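Local atomic coordinates of scyllo-inosose 3-dehydrogenase (Thermotoga maritima, PDB entry 3IP1), a protein that catalyses the NAD(+)-dependent oxidation of scyllo-inosose to 3-dehydro-scyllo-inosose, probably as a step of myo-inositol degradation, and binds two zinc ions per subunit. Residues P246-V249 and R250-A254; H261-P265 and T266-F270; Q294-W297 and P298-E301; I354-A358 and S359-M363; I380-L383 and Q384-S388. All coordinates share one frame; numbering follows the deposited sequence.

Interaction 1 of 5, residues P246-V249 and R250-A254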
loop_
_atom_site.group_PDB
_atom_site.type_symbol
_atom_site.label_atom_id
_atom_site.label_comp_id
_atom_site.label_asym_id
_atom_site.label_seq_id
_atom_site.Cartn_x
_atom_site.Cartn_y
_atom_site.Cartn_z
ATOM N N PRO A 246 21.775 -1.327 26.761
ATOM C CA PRO A 246 22.795 -1.195 27.823
ATOM C C PRO A 246 23.452 -2.509 28.232
ATOM O O PRO A 246 24.606 -2.498 28.643
ATOM C CB PRO A 246 22.012 -0.618 29.006
ATOM C CG PRO A 246 20.745 -0.092 28.438
ATOM C CD PRO A 246 20.443 -0.896 27.223
ATOM N N SER A 247 22.723 -3.618 28.132
ATOM C CA SER A 247 23.249 -4.972 28.403
ATOM C C SER A 247 24.280 -5.453 27.370
ATOM O O SER A 247 23.961 -5.615 26.181
ATOM C CB SER A 247 22.094 -5.983 28.462
ATOM O OG SER A 247 22.569 -7.306 28.277
ATOM N N GLU A 248 25.503 -5.710 27.839
ATOM C CA GLU A 248 26.600 -6.126 26.964
ATOM C C GLU A 248 26.319 -7.461 26.284
ATOM O O GLU A 248 26.580 -7.616 25.092
ATOM C CB GLU A 248 27.925 -6.194 27.723
ATOM C CG GLU A 248 29.057 -6.793 26.893
ATOM C CD GLU A 248 30.448 -6.555 27.487
ATOM O OE1 GLU A 248 30.671 -6.788 28.703
ATOM O OE2 GLU A 248 31.336 -6.144 26.710
ATOM N N VAL A 249 25.781 -8.416 27.040
ATOM C CA VAL A 249 25.514 -9.734 26.488
ATOM C C VAL A 249 24.499 -9.665 25.336
ATOM O O VAL A 249 24.614 -10.402 24.366
ATOM C CB VAL A 249 25.057 -10.748 27.588
ATOM C CG1 VAL A 249 23.627 -10.483 28.059
ATOM C CG2 VAL A 249 25.205 -12.182 27.086
ATOM N N ARG A 250 23.504 -8.791 25.474
ATOM C CA ARG A 250 22.531 -8.556 24.414
ATOM C C ARG A 250 23.134 -7.842 23.185
ATOM O O ARG A 250 22.826 -8.203 22.048
ATOM C CB ARG A 250 21.317 -7.835 24.979
ATOM C CG ARG A 250 20.565 -8.715 25.979
ATOM C CD ARG A 250 19.449 -8.007 26.723
ATOM N NE ARG A 250 18.740 -8.949 27.594
ATOM C CZ ARG A 250 19.204 -9.376 28.773
ATOM N NH1 ARG A 250 20.372 -8.941 29.226
ATOM N NH2 ARG A 250 18.506 -10.228 29.503
ATOM N N ARG A 251 24.029 -6.879 23.409
ATOM C CA ARG A 251 24.744 -6.239 22.303
ATOM C C ARG A 251 25.617 -7.213 21.499
ATOM O O ARG A 251 25.654 -7.153 20.261
ATOM C CB ARG A 251 25.586 -5.063 22.792
ATOM C CG ARG A 251 24.778 -3.847 23.197
ATOM C CD ARG A 251 25.668 -2.642 23.403
ATOM N NE ARG A 251 26.800 -2.944 24.275
ATOM C CZ ARG A 251 26.793 -2.775 25.589
ATOM N NH1 ARG A 251 27.862 -3.074 26.293
ATOM N NH2 ARG A 251 25.721 -2.302 26.197
ATOM N N ASN A 252 26.312 -8.111 22.195
ATOM C CA ASN A 252 27.086 -9.159 21.520
ATOM C C ASN A 252 26.203 -10.143 20.738
ATOM O O ASN A 252 26.545 -10.547 19.636
ATOM C CB ASN A 252 27.973 -9.899 22.523
ATOM C CG ASN A 252 29.085 -9.017 23.070
ATOM O OD1 ASN A 252 29.391 -7.956 22.507
ATOM N ND2 ASN A 252 29.688 -9.443 24.175
ATOM N N LEU A 253 25.063 -10.510 21.319
ATOM C CA LEU A 253 24.062 -11.294 20.593
ATOM C C LEU A 253 23.561 -10.588 19.336
ATOM O O LEU A 253 23.427 -11.227 18.301
ATOM C CB LEU A 253 22.877 -11.674 21.485
ATOM C CG LEU A 253 23.141 -12.834 22.440
ATOM C CD1 LEU A 253 21.862 -13.163 23.220
ATOM C CD2 LEU A 253 23.681 -14.084 21.718
ATOM N N ALA A 254 23.271 -9.289 19.436
ATOM C CA ALA A 254 22.854 -8.501 18.279
ATOM C C ALA A 254 23.917 -8.535 17.157
ATOM O O ALA A 254 23.579 -8.739 15.990
ATOM C CB ALA A 254 22.528 -7.065 18.687
#

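Interaction 2 of 5, residues H261-P265 and T266-F270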
loop_
_atom_site.group_PDB
_atom_site.type_symbol
_atom_site.label_atom_id
_atom_site.label_comp_id
_atom_site.label_asym_id
_atom_site.label_seq_id
_atom_site.Cartn_x
_atom_site.Cartn_y
_atom_site.Cartn_z
ATOM N N HIS A 261 26.029 -2.155 13.832
ATOM C CA HIS A 261 26.496 -1.304 14.912
ATOM C C HIS A 261 25.654 -1.522 16.151
ATOM O O HIS A 261 24.426 -1.708 16.067
ATOM C CB HIS A 261 26.446 0.173 14.519
ATOM C CG HIS A 261 27.141 0.476 13.230
ATOM N ND1 HIS A 261 28.514 0.428 13.097
ATOM C CD2 HIS A 261 26.656 0.835 12.018
ATOM C CE1 HIS A 261 28.843 0.739 11.856
ATOM N NE2 HIS A 261 27.734 0.988 11.181
ATOM N N VAL A 262 26.323 -1.507 17.300
ATOM C CA VAL A 262 25.626 -1.549 18.573
ATOM C C VAL A 262 26.002 -0.334 19.419
ATOM O O VAL A 262 27.136 0.126 19.373
ATOM C CB VAL A 262 25.860 -2.883 19.329
ATOM C CG1 VAL A 262 25.205 -4.038 18.574
ATOM C CG2 VAL A 262 27.359 -3.147 19.567
ATOM N N ILE A 263 25.024 0.184 20.157
ATOM C CA ILE A 263 25.169 1.360 20.986
ATOM C C ILE A 263 24.796 1.020 22.439
ATOM O O ILE A 263 23.705 0.500 22.724
ATOM C CB ILE A 263 24.244 2.515 20.487
ATOM C CG1 ILE A 263 24.613 2.953 19.062
ATOM C CG2 ILE A 263 24.290 3.717 21.440
ATOM C CD1 ILE A 263 23.571 3.894 18.405
ATOM N N ASP A 264 25.706 1.315 23.357
ATOM C CA ASP A 264 25.391 1.333 24.779
ATOM C C ASP A 264 24.941 2.758 25.109
ATOM O O ASP A 264 25.774 3.625 25.271
ATOM C CB ASP A 264 26.637 0.926 25.580
ATOM C CG ASP A 264 26.419 0.950 27.089
ATOM O OD1 ASP A 264 25.333 1.323 27.581
ATOM O OD2 ASP A 264 27.376 0.592 27.796
ATOM N N PRO A 265 23.618 3.005 25.204
ATOM C CA PRO A 265 23.098 4.362 25.413
ATOM C C PRO A 265 23.550 5.021 26.719
ATOM O O PRO A 265 23.514 6.261 26.823
ATOM C CB PRO A 265 21.571 4.164 25.443
ATOM C CG PRO A 265 21.371 2.740 25.855
ATOM C CD PRO A 265 22.548 1.988 25.270
ATOM N N THR A 266 23.964 4.209 27.699
ATOM C CA THR A 266 24.378 4.728 29.005
ATOM C C THR A 266 25.806 5.285 28.989
ATOM O O THR A 266 26.177 6.049 29.881
ATOM C CB THR A 266 24.247 3.669 30.138
ATOM O OG1 THR A 266 25.282 2.675 30.004
ATOM C CG2 THR A 266 22.850 3.002 30.129
ATOM N N LYS A 267 26.595 4.918 27.981
ATOM C CA LYS A 267 27.989 5.347 27.898
ATOM C C LYS A 267 28.314 6.016 26.570
ATOM O O LYS A 267 29.440 6.469 26.353
ATOM C CB LYS A 267 28.924 4.160 28.102
ATOM C CG LYS A 267 28.864 3.569 29.499
ATOM C CD LYS A 267 29.842 2.422 29.650
ATOM C CE LYS A 267 29.970 2.060 31.119
ATOM N NZ LYS A 267 30.414 0.653 31.264
ATOM N N GLU A 268 27.325 6.070 25.681
ATOM C CA GLU A 268 27.510 6.690 24.384
ATOM C C GLU A 268 26.361 7.641 24.123
ATOM O O GLU A 268 25.294 7.519 24.716
ATOM C CB GLU A 268 27.555 5.633 23.286
ATOM C CG GLU A 268 28.719 4.672 23.337
ATOM C CD GLU A 268 28.592 3.604 22.276
ATOM O OE1 GLU A 268 28.516 2.396 22.623
ATOM O OE2 GLU A 268 28.529 3.981 21.082
ATOM N N ASN A 269 26.586 8.602 23.244
ATOM C CA ASN A 269 25.525 9.498 22.818
ATOM C C ASN A 269 24.705 8.820 21.692
ATOM O O ASN A 269 25.167 8.718 20.561
ATOM C CB ASN A 269 26.147 10.818 22.351
ATOM C CG ASN A 269 25.116 11.887 22.056
ATOM O OD1 ASN A 269 24.124 11.652 21.364
ATOM N ND2 ASN A 269 25.369 13.090 22.550
ATOM N N PHE A 270 23.504 8.352 22.020
ATOM C CA PHE A 270 22.636 7.664 21.042
ATOM C C PHE A 270 22.419 8.464 19.747
ATOM O O PHE A 270 22.671 7.957 18.665
ATOM C CB PHE A 270 21.287 7.295 21.673
ATOM C CG PHE A 270 20.282 6.721 20.701
ATOM C CD1 PHE A 270 20.242 5.351 20.441
ATOM C CD2 PHE A 270 19.354 7.541 20.084
ATOM C CE1 PHE A 270 19.289 4.810 19.549
ATOM C CE2 PHE A 270 18.409 7.022 19.199
ATOM C CZ PHE A 270 18.379 5.657 18.928
HETATM O O HOH W 1 28.865 0.001 22.166
HETATM O O HOH W 2 22.361 7.986 24.975
#

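Interaction 3 of 5, residues Q294-W297 and P298-E301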
loop_
_atom_site.group_PDB
_atom_site.type_symbol
_atom_site.label_atom_id
_atom_site.label_comp_id
_atom_site.label_asym_id
_atom_site.label_seq_id
_atom_site.Cartn_x
_atom_site.Cartn_y
_atom_site.Cartn_z
ATOM N N GLN A 294 8.856 6.671 26.850
ATOM C CA GLN A 294 8.920 8.037 27.357
ATOM C C GLN A 294 10.337 8.507 27.712
ATOM O O GLN A 294 10.570 9.710 27.795
ATOM C CB GLN A 294 7.958 8.220 28.533
ATOM C CG GLN A 294 8.394 7.549 29.830
ATOM C CD GLN A 294 8.298 6.025 29.803
ATOM O OE1 GLN A 294 9.003 5.355 30.549
ATOM N NE2 GLN A 294 7.425 5.473 28.948
ATOM N N LEU A 295 11.283 7.581 27.911
ATOM C CA LEU A 295 12.703 7.960 28.102
ATOM C C LEU A 295 13.489 8.070 26.790
ATOM O O LEU A 295 14.424 8.869 26.685
ATOM C CB LEU A 295 13.454 6.988 29.032
ATOM C CG LEU A 295 12.986 6.612 30.455
ATOM C CD1 LEU A 295 14.063 5.769 31.160
ATOM C CD2 LEU A 295 12.593 7.827 31.320
ATOM N N VAL A 296 13.143 7.247 25.802
ATOM C CA VAL A 296 13.901 7.237 24.546
ATOM C C VAL A 296 13.269 8.067 23.421
ATOM O O VAL A 296 13.901 8.281 22.405
ATOM C CB VAL A 296 14.206 5.806 24.034
ATOM C CG1 VAL A 296 15.232 5.121 24.937
ATOM C CG2 VAL A 296 12.919 4.987 23.898
ATOM N N TRP A 297 12.038 8.534 23.618
ATOM C CA TRP A 297 11.336 9.256 22.569
ATOM C C TRP A 297 12.043 10.536 22.121
ATOM O O TRP A 297 12.155 10.773 20.917
ATOM C CB TRP A 297 9.895 9.580 22.969
ATOM C CG TRP A 297 9.016 9.736 21.789
ATOM C CD1 TRP A 297 8.639 10.902 21.198
ATOM C CD2 TRP A 297 8.414 8.679 21.021
ATOM N NE1 TRP A 297 7.829 10.644 20.116
ATOM C CE2 TRP A 297 7.682 9.286 19.981
ATOM C CE3 TRP A 297 8.422 7.282 21.120
ATOM C CZ2 TRP A 297 6.947 8.539 19.042
ATOM C CZ3 TRP A 297 7.700 6.533 20.184
ATOM C CH2 TRP A 297 6.972 7.167 19.161
ATOM N N PRO A 298 12.501 11.377 23.081
ATOM C CA PRO A 298 13.183 12.610 22.673
ATOM C C PRO A 298 14.383 12.338 21.761
ATOM O O PRO A 298 14.607 13.066 20.780
ATOM C CB PRO A 298 13.637 13.218 24.013
ATOM C CG PRO A 298 12.664 12.687 25.006
ATOM C CD PRO A 298 12.320 11.310 24.549
ATOM N N GLN A 299 15.144 11.296 22.075
ATOM C CA GLN A 299 16.275 10.925 21.239
ATOM C C GLN A 299 15.868 10.403 19.859
ATOM O O GLN A 299 16.546 10.674 18.881
ATOM C CB GLN A 299 17.123 9.888 21.939
ATOM C CG GLN A 299 17.515 10.302 23.339
ATOM C CD GLN A 299 18.149 9.165 24.073
ATOM O OE1 GLN A 299 19.182 8.646 23.652
ATOM N NE2 GLN A 299 17.521 8.740 25.159
ATOM N N ILE A 300 14.783 9.640 19.788
ATOM C CA ILE A 300 14.277 9.153 18.504
ATOM C C ILE A 300 13.833 10.345 17.678
ATOM O O ILE A 300 14.170 10.463 16.500
ATOM C CB ILE A 300 13.064 8.190 18.669
ATOM C CG1 ILE A 300 13.480 6.875 19.326
ATOM C CG2 ILE A 300 12.420 7.873 17.300
ATOM C CD1 ILE A 300 12.277 6.000 19.765
ATOM N N GLU A 301 13.056 11.227 18.304
ATOM C CA GLU A 301 12.593 12.441 17.647
ATOM C C GLU A 301 13.748 13.336 17.191
ATOM O O GLU A 301 13.647 14.003 16.163
ATOM C CB GLU A 301 11.644 13.211 18.562
ATOM C CG GLU A 301 10.253 12.589 18.660
ATOM C CD GLU A 301 9.269 13.549 19.284
ATOM O OE1 GLU A 301 9.765 14.526 19.864
ATOM O OE2 GLU A 301 8.026 13.344 19.214
#

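Interaction 4 of 5, residues I354-A358 and S359-M363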
loop_
_atom_site.group_PDB
_atom_site.type_symbol
_atom_site.label_atom_id
_atom_site.label_comp_id
_atom_site.label_asym_id
_atom_site.label_seq_id
_atom_site.Cartn_x
_atom_site.Cartn_y
_atom_site.Cartn_z
ATOM N N ILE A 354 9.021 -19.353 9.884
ATOM C CA ILE A 354 9.520 -20.729 9.782
ATOM C C ILE A 354 10.418 -20.926 8.539
ATOM O O ILE A 354 11.521 -21.485 8.649
ATOM C CB ILE A 354 8.350 -21.769 9.868
ATOM C CG1 ILE A 354 7.740 -21.731 11.277
ATOM C CG2 ILE A 354 8.836 -23.178 9.496
ATOM C CD1 ILE A 354 6.256 -22.219 11.377
ATOM N N SER A 355 9.958 -20.442 7.378
ATOM C CA SER A 355 10.744 -20.536 6.129
ATOM C C SER A 355 12.047 -19.784 6.247
ATOM O O SER A 355 13.071 -20.245 5.764
ATOM C CB SER A 355 9.968 -19.997 4.930
ATOM O OG SER A 355 8.835 -20.810 4.715
ATOM N N LEU A 356 11.995 -18.631 6.898
ATOM C CA LEU A 356 13.178 -17.817 7.119
ATOM C C LEU A 356 14.216 -18.596 7.954
ATOM O O LEU A 356 15.386 -18.706 7.575
ATOM C CB LEU A 356 12.756 -16.523 7.812
ATOM C CG LEU A 356 13.412 -15.180 7.533
ATOM C CD1 LEU A 356 13.931 -14.983 6.100
ATOM C CD2 LEU A 356 12.429 -14.106 7.900
HETATM N N MSE A 357 13.775 -19.155 9.079
HETATM C CA MSE A 357 14.648 -20.010 9.873
HETATM C C MSE A 357 15.188 -21.167 9.035
HETATM O O MSE A 357 16.372 -21.467 9.105
HETATM C CB MSE A 357 13.921 -20.567 11.096
HETATM C CG MSE A 357 13.610 -19.523 12.163
HETATM SE SE MSE A 357 12.764 -20.417 13.661
HETATM C CE MSE A 357 12.527 -18.825 14.795
ATOM N N ALA A 358 14.318 -21.797 8.241
ATOM C CA ALA A 358 14.721 -22.945 7.419
ATOM C C ALA A 358 15.818 -22.585 6.416
ATOM O O ALA A 358 16.650 -23.421 6.054
ATOM C CB ALA A 358 13.533 -23.540 6.711
ATOM N N SER A 359 15.831 -21.330 5.991
ATOM C CA SER A 359 16.780 -20.891 4.989
ATOM C C SER A 359 18.048 -20.277 5.578
ATOM O O SER A 359 18.855 -19.738 4.831
ATOM C CB SER A 359 16.110 -19.910 4.038
ATOM O OG SER A 359 15.888 -18.694 4.718
ATOM N N GLY A 360 18.238 -20.350 6.897
ATOM C CA GLY A 360 19.488 -19.865 7.508
ATOM C C GLY A 360 19.419 -18.911 8.705
ATOM O O GLY A 360 20.411 -18.753 9.417
HETATM N N MSE A 361 18.270 -18.268 8.939
HETATM C CA MSE A 361 18.135 -17.363 10.075
HETATM C C MSE A 361 17.935 -18.151 11.370
HETATM O O MSE A 361 16.821 -18.592 11.694
HETATM C CB MSE A 361 16.991 -16.367 9.865
HETATM C CG MSE A 361 16.943 -15.232 10.895
HETATM SE SE MSE A 361 15.308 -14.152 10.697
HETATM C CE MSE A 361 14.046 -15.384 11.539
ATOM N N ASP A 362 19.024 -18.298 12.112
ATOM C CA ASP A 362 19.073 -19.125 13.312
ATOM C C ASP A 362 18.912 -18.308 14.611
ATOM O O ASP A 362 19.873 -17.706 15.114
ATOM C CB ASP A 362 20.395 -19.912 13.348
ATOM C CG ASP A 362 20.509 -20.814 14.568
ATOM O OD1 ASP A 362 19.501 -21.014 15.277
ATOM O OD2 ASP A 362 21.619 -21.330 14.816
HETATM N N MSE A 363 17.714 -18.334 15.175
HETATM C CA MSE A 363 17.450 -17.594 16.401
HETATM C C MSE A 363 17.926 -18.328 17.667
HETATM O O MSE A 363 17.915 -17.745 18.749
HETATM C CB MSE A 363 15.958 -17.254 16.518
HETATM C CG MSE A 363 15.445 -16.309 15.462
HETATM SE SE MSE A 363 16.305 -14.575 15.576
HETATM C CE MSE A 363 15.963 -14.167 17.440
#

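Interaction 5 of 5, residues I380-L383 and Q384-S388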
loop_
_atom_site.group_PDB
_atom_site.type_symbol
_atom_site.label_atom_id
_atom_site.label_comp_id
_atom_site.label_asym_id
_atom_site.label_seq_id
_atom_site.Cartn_x
_atom_site.Cartn_y
_atom_site.Cartn_z
ATOM N N ILE A 380 11.908 -18.944 36.640
ATOM C CA ILE A 380 10.939 -17.857 36.569
ATOM C C ILE A 380 11.208 -16.853 37.701
ATOM O O ILE A 380 11.111 -15.642 37.501
ATOM C CB ILE A 380 9.488 -18.422 36.635
ATOM C CG1 ILE A 380 9.125 -19.081 35.305
ATOM C CG2 ILE A 380 8.462 -17.347 37.005
ATOM C CD1 ILE A 380 7.698 -19.658 35.262
ATOM N N LYS A 381 11.542 -17.371 38.881
ATOM C CA LYS A 381 11.947 -16.552 40.016
ATOM C C LYS A 381 13.330 -15.880 39.808
ATOM O O LYS A 381 13.511 -14.675 40.036
ATOM C CB LYS A 381 11.932 -17.418 41.294
ATOM C CG LYS A 381 12.988 -17.052 42.375
ATOM C CD LYS A 381 12.381 -16.380 43.600
ATOM C CE LYS A 381 11.797 -15.013 43.286
ATOM N NZ LYS A 381 11.738 -14.128 44.504
ATOM N N ARG A 382 14.302 -16.668 39.380
ATOM C CA ARG A 382 15.661 -16.177 39.172
ATOM C C ARG A 382 15.693 -15.039 38.151
ATOM O O ARG A 382 16.436 -14.069 38.313
ATOM C CB ARG A 382 16.511 -17.341 38.709
ATOM C CG ARG A 382 17.993 -17.200 38.909
ATOM C CD ARG A 382 18.502 -18.590 39.208
ATOM N NE ARG A 382 19.757 -18.903 38.526
ATOM C CZ ARG A 382 20.304 -20.118 38.498
ATOM N NH1 ARG A 382 21.456 -20.311 37.859
ATOM N NH2 ARG A 382 19.704 -21.142 39.113
ATOM N N LEU A 383 14.849 -15.141 37.123
ATOM C CA LEU A 383 14.805 -14.135 36.051
ATOM C C LEU A 383 14.330 -12.765 36.521
ATOM O O LEU A 383 14.485 -11.787 35.805
ATOM C CB LEU A 383 13.943 -14.617 34.874
ATOM C CG LEU A 383 14.592 -15.595 33.893
ATOM C CD1 LEU A 383 13.538 -16.199 32.971
ATOM C CD2 LEU A 383 15.696 -14.920 33.081
ATOM N N GLN A 384 13.744 -12.689 37.714
ATOM C CA GLN A 384 13.414 -11.387 38.299
ATOM C C GLN A 384 14.675 -10.533 38.470
ATOM O O GLN A 384 14.611 -9.320 38.370
ATOM C CB GLN A 384 12.674 -11.528 39.640
ATOM C CG GLN A 384 11.324 -12.249 39.560
ATOM C CD GLN A 384 10.654 -12.450 40.924
ATOM O OE1 GLN A 384 11.119 -11.951 41.942
ATOM N NE2 GLN A 384 9.558 -13.186 40.938
ATOM N N THR A 385 15.822 -11.158 38.697
ATOM C CA THR A 385 17.026 -10.393 39.061
ATOM C C THR A 385 18.246 -10.680 38.195
ATOM O O THR A 385 19.131 -9.834 38.082
ATOM C CB THR A 385 17.414 -10.600 40.558
ATOM O OG1 THR A 385 17.436 -12.003 40.864
ATOM C CG2 THR A 385 16.418 -9.880 41.494
ATOM N N ASP A 386 18.301 -11.867 37.605
ATOM C CA ASP A 386 19.456 -12.277 36.807
ATOM C C ASP A 386 19.327 -11.829 35.346
ATOM O O ASP A 386 18.702 -12.507 34.525
ATOM C CB ASP A 386 19.687 -13.792 36.922
ATOM C CG ASP A 386 20.975 -14.245 36.239
ATOM O OD1 ASP A 386 21.654 -13.415 35.599
ATOM O OD2 ASP A 386 21.309 -15.441 36.334
ATOM N N LYS A 387 19.935 -10.686 35.045
ATOM C CA LYS A 387 19.900 -10.080 33.715
ATOM C C LYS A 387 20.856 -10.713 32.713
ATOM O O LYS A 387 20.831 -10.346 31.544
ATOM C CB LYS A 387 20.246 -8.597 33.791
ATOM C CG LYS A 387 19.325 -7.743 34.631
ATOM C CD LYS A 387 20.152 -6.584 35.182
ATOM C CE LYS A 387 21.137 -7.086 36.249
ATOM N NZ LYS A 387 22.462 -6.398 36.180
ATOM N N SER A 388 21.712 -11.625 33.159
ATOM C CA SER A 388 22.646 -12.294 32.248
ATOM C C SER A 388 21.940 -13.325 31.341
ATOM O O SER A 388 22.417 -13.635 30.241
ATOM C CB SER A 388 23.758 -12.965 33.041
ATOM O OG SER A 388 23.237 -14.029 33.827
HETATM O O HOH W 3 8.779 -14.232 38.509
HETATM O O HOH W 4 15.269 -13.796 41.730
#

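Interaction 1 of 5, residues P246-V249 and R250-A254
Ser-247 and Arg-250 meet at the start of helix 248-257 and illustrate how an N-cap hydroxyl can serve two donors at once. A chi1 of 161° sets OG beside the serine's carbonyl carbon, where it receives a weak capping bond from Arg-250 N and a firmer side-chain bond from Arg-250 NH1, 2.9 Å from Ser-247 OG. The arginine chain runs extended from CG to NE past the serine, and the turn at chi4 (78°) sets the guanidinium with NH1 facing OG, the hydroxyl close to its plane. Val-249 CG1 stands 3.8 Å from Arg-250 NH1 on an oblique approach. Arg-251 behaves differently: its chain bends at chi3 (-50°) and swings the guanidinium over the backbone at the helix start, one face lying above Ser-247 O and Glu-248 CA, while NH2 comes to 2.7 Å from Pro-246 O in a bent, weak bond. The same NH2 also donates to Glu-245 O, and Arg-250 NH1 has a further acceptor in Lys-387 O. The two arginines thus divide the acceptors round the turn, consistent with Ser-247 and Lys-387 together orienting Arg-250, like Glu-245 a probable NAD(+)-binding residue of this Rossmann-type domain.

Interaction 2 of 5, residues H261-P265 and T266-F270
The carboxylate of Asp-264 is approached on one face by Thr-266, whose N and OG1 both bond to Asp-264 OD1; the hydroxyl, at 2.8 Å from OD1, comes on the syn side, 28° out of the plane, whereas the amide stands well above it. The carboxylate of Glu-268 is likewise met from above, Asp-264 N donating to Glu-268 OE1 over 3.1 Å in a nearly straight bond. Beyond them, the ring of Phe-270 takes Ile-263 CD1 obliquely, with 4.2 Å between that methyl and Phe-270 CD1. Asp-264 can hold Thr-266 because its chi1 of 178° swings CG to the side of the carbonyl carbon and brings OD1 round to the amide two residues on: an Asx turn, overlaid on a beta turn in which Lys-267 N bonds to Asp-264 O at 3.1 Å. The turn leaves the C-terminal end of strand 261-263, outermost within this chain in the parallel Rossmann sheet, and leads to helix 270-277, the start of the crossover to strand 285-288. Pro-265 and Thr-266 rest on Pro-246, and Asp-264 OD2 makes a long, weak ion pair with Arg-251. Two waters bridge further polar atoms: one donates to both Val-262 O and Glu-268 OE1, and a second donates to Pro-265 O, 2.8 Å away, while accepting from Phe-270 N.

Interaction 3 of 5, residues Q294-W297 and P298-E301
Trp-297 and Glu-301, one helical turn apart, fit together edge to chain. A chi1 of -154° places the indole alongside Glu-301, and the aliphatic part of the glutamate climbs beside its five-membered ring, Glu-301 CG lying 3.4 Å from Trp-297 CD1. At the end of that climb Glu-301 OE2 reaches the ring edge, near the indole plane, and accepts from Trp-297 NE1 at 2.9 Å; the bond is bent to 128° and weak. Ring and carboxylate planes are turned 63° apart. A further hollow lies between Val-296 and Trp-297. Ile-300 fills it with its CD1, which touches Val-296 CG2 and Trp-297 CE3 at an equal 4.3 Å. Pro-298 makes a bump on the helix itself. Its ring closes on the nitrogen that would otherwise donate up the helix, and its CD sits where that hydrogen would point, 4.0 Å from Gln-294 O and 3.4 Å from Trp-297 CB. The helix kinks here: the bonds to the preceding turn are missing at Pro-298 and Gln-299 and resume with Ile-300 N to Val-296 O and Glu-301 N to Trp-297 O (2.8 Å). Gln-299 NE2 adds only a weak bond to Leu-295 O. Helix 293-306 links strands 285-288 and 313-316 as a beta-alpha-beta crossover of the Rossmann domain. Trp-297 is wedged against Val-314 and Ile-316 of that second strand and against strand 324-326, Glu-301 OE1 bonds to Thr-327 OG1, and Gln-299 borders Phe-270 and Val-271 of helix 270-277.

Interaction 4 of 5, residues I354-A358 and S359-M363
Leu-356 and Met-361 form the close-packed side of this helix end. The selenium of Met-361, a selenomethionine like Met-357 and Met-363, lies 3.8 Å from Leu-356 CG, and a bend at its chi3 (77°) turns the terminal methyl back over Leu-356 CB. Nearby, the extended chain of Met-357 brings its CE to 3.9 Å from Met-363 CG, the two side chains crossing at about a right angle, and Met-357 CA makes a C-H...O contact with Met-361 O. Thr-197 touches all three selenomethionines, while Met-361 and Met-363 also press on helix 224-235. The backbone above this apolar layer is a Schellman motif closing helix 349-358: Met-361 N reaches back to Leu-356 O at 3.2 Å, Gly-360 N bonds to Met-357 O at 3.1 Å, and the positive phi of Gly-360 (130°) turns the chain away from the helix. An apolar pair between the residues joined by the six-to-one bond, here Leu-356 and Met-361, is the usual companion of that motif. On the other side packing gives way to polar atoms. Ser-359 OG, 2.9 Å from Leu-356 O, donates to it from the face opposite to Met-361 N, while Ser-359 N makes two weak bonds, to Ser-355 O and Leu-356 O. Gly-360 is exposed to solvent, and Ser-359 is only partly sheltered, with Ser-239 of a second subunit against it.

Interaction 5 of 5, residues I380-L383 and Q384-S388
Arg-382 O is gripped by two amides, Thr-385 N and Asp-386 N, each 3.0 Å from it; Asp-386 N lies in the carbonyl plane, whereas Thr-385 N stands 42° above it. Their bonds lead the chain from helix 376-382 into an Asx turn at Asp-386, on the way to strand 392-395. Before them Gln-384 N bonds to Lys-381 O at 3.1 Å, and the glutamine side chain folds back over the same turn. Its CG lies beside the backbone N (chi1 -62°) and the chain is extended, which carries OE1 to the end of Lys-381. There Lys-381 CE and NZ are both 3.4 Å from Gln-384 OE1, the ammonium making only a weak bond. Two waters add bridges: one donates to Ile-380 O and accepts from Gln-384 NE2, and another donates to Lys-381 O and bonds to Thr-385 OG1. Arg-382 points its guanidinium edge at Asp-386 OD2, but 4.4 Å from its NE to that oxygen is beyond a salt bridge; Arg-382 NH2 makes its salt bridge with Glu-378. Leu-383 and Gln-384 both pack on Val-72 of helix 69-75, which also carries the probable charge-relay residue His-73. In the Asx turn, the carboxylate of Asp-386 leans to the carbonyl side of its own backbone (chi1 -173°), and OD1 receives Ser-388 N at 3.0 Å on its anti side.

How the interactions relate
Interactions 1, 2 and 3 are linked in series within the Rossmann domain. Interactions 1 and 2, with centres 11 Å apart, meet where Pro-246 CA lies 3.6 Å from Asp-264 OD1; interactions 2 and 3 meet at Phe-270 CB and Gln-299 OE1, 3.2 Å apart. Interaction 5 touches interaction 1 at Arg-250, a probable NAD(+)-binding residue, whose NH1 lies 2.7 Å from Lys-387 O; the side chain of Gln-384 is about 7 Å from that of His-73, a probable charge-relay residue. Interaction 4 touches none of the others, its centre 21 Å from that of interaction 1. Even so, Met-363 of interaction 4 and Leu-383 of interaction 5 each have a side chain about 12 Å from a bound cadmium ion.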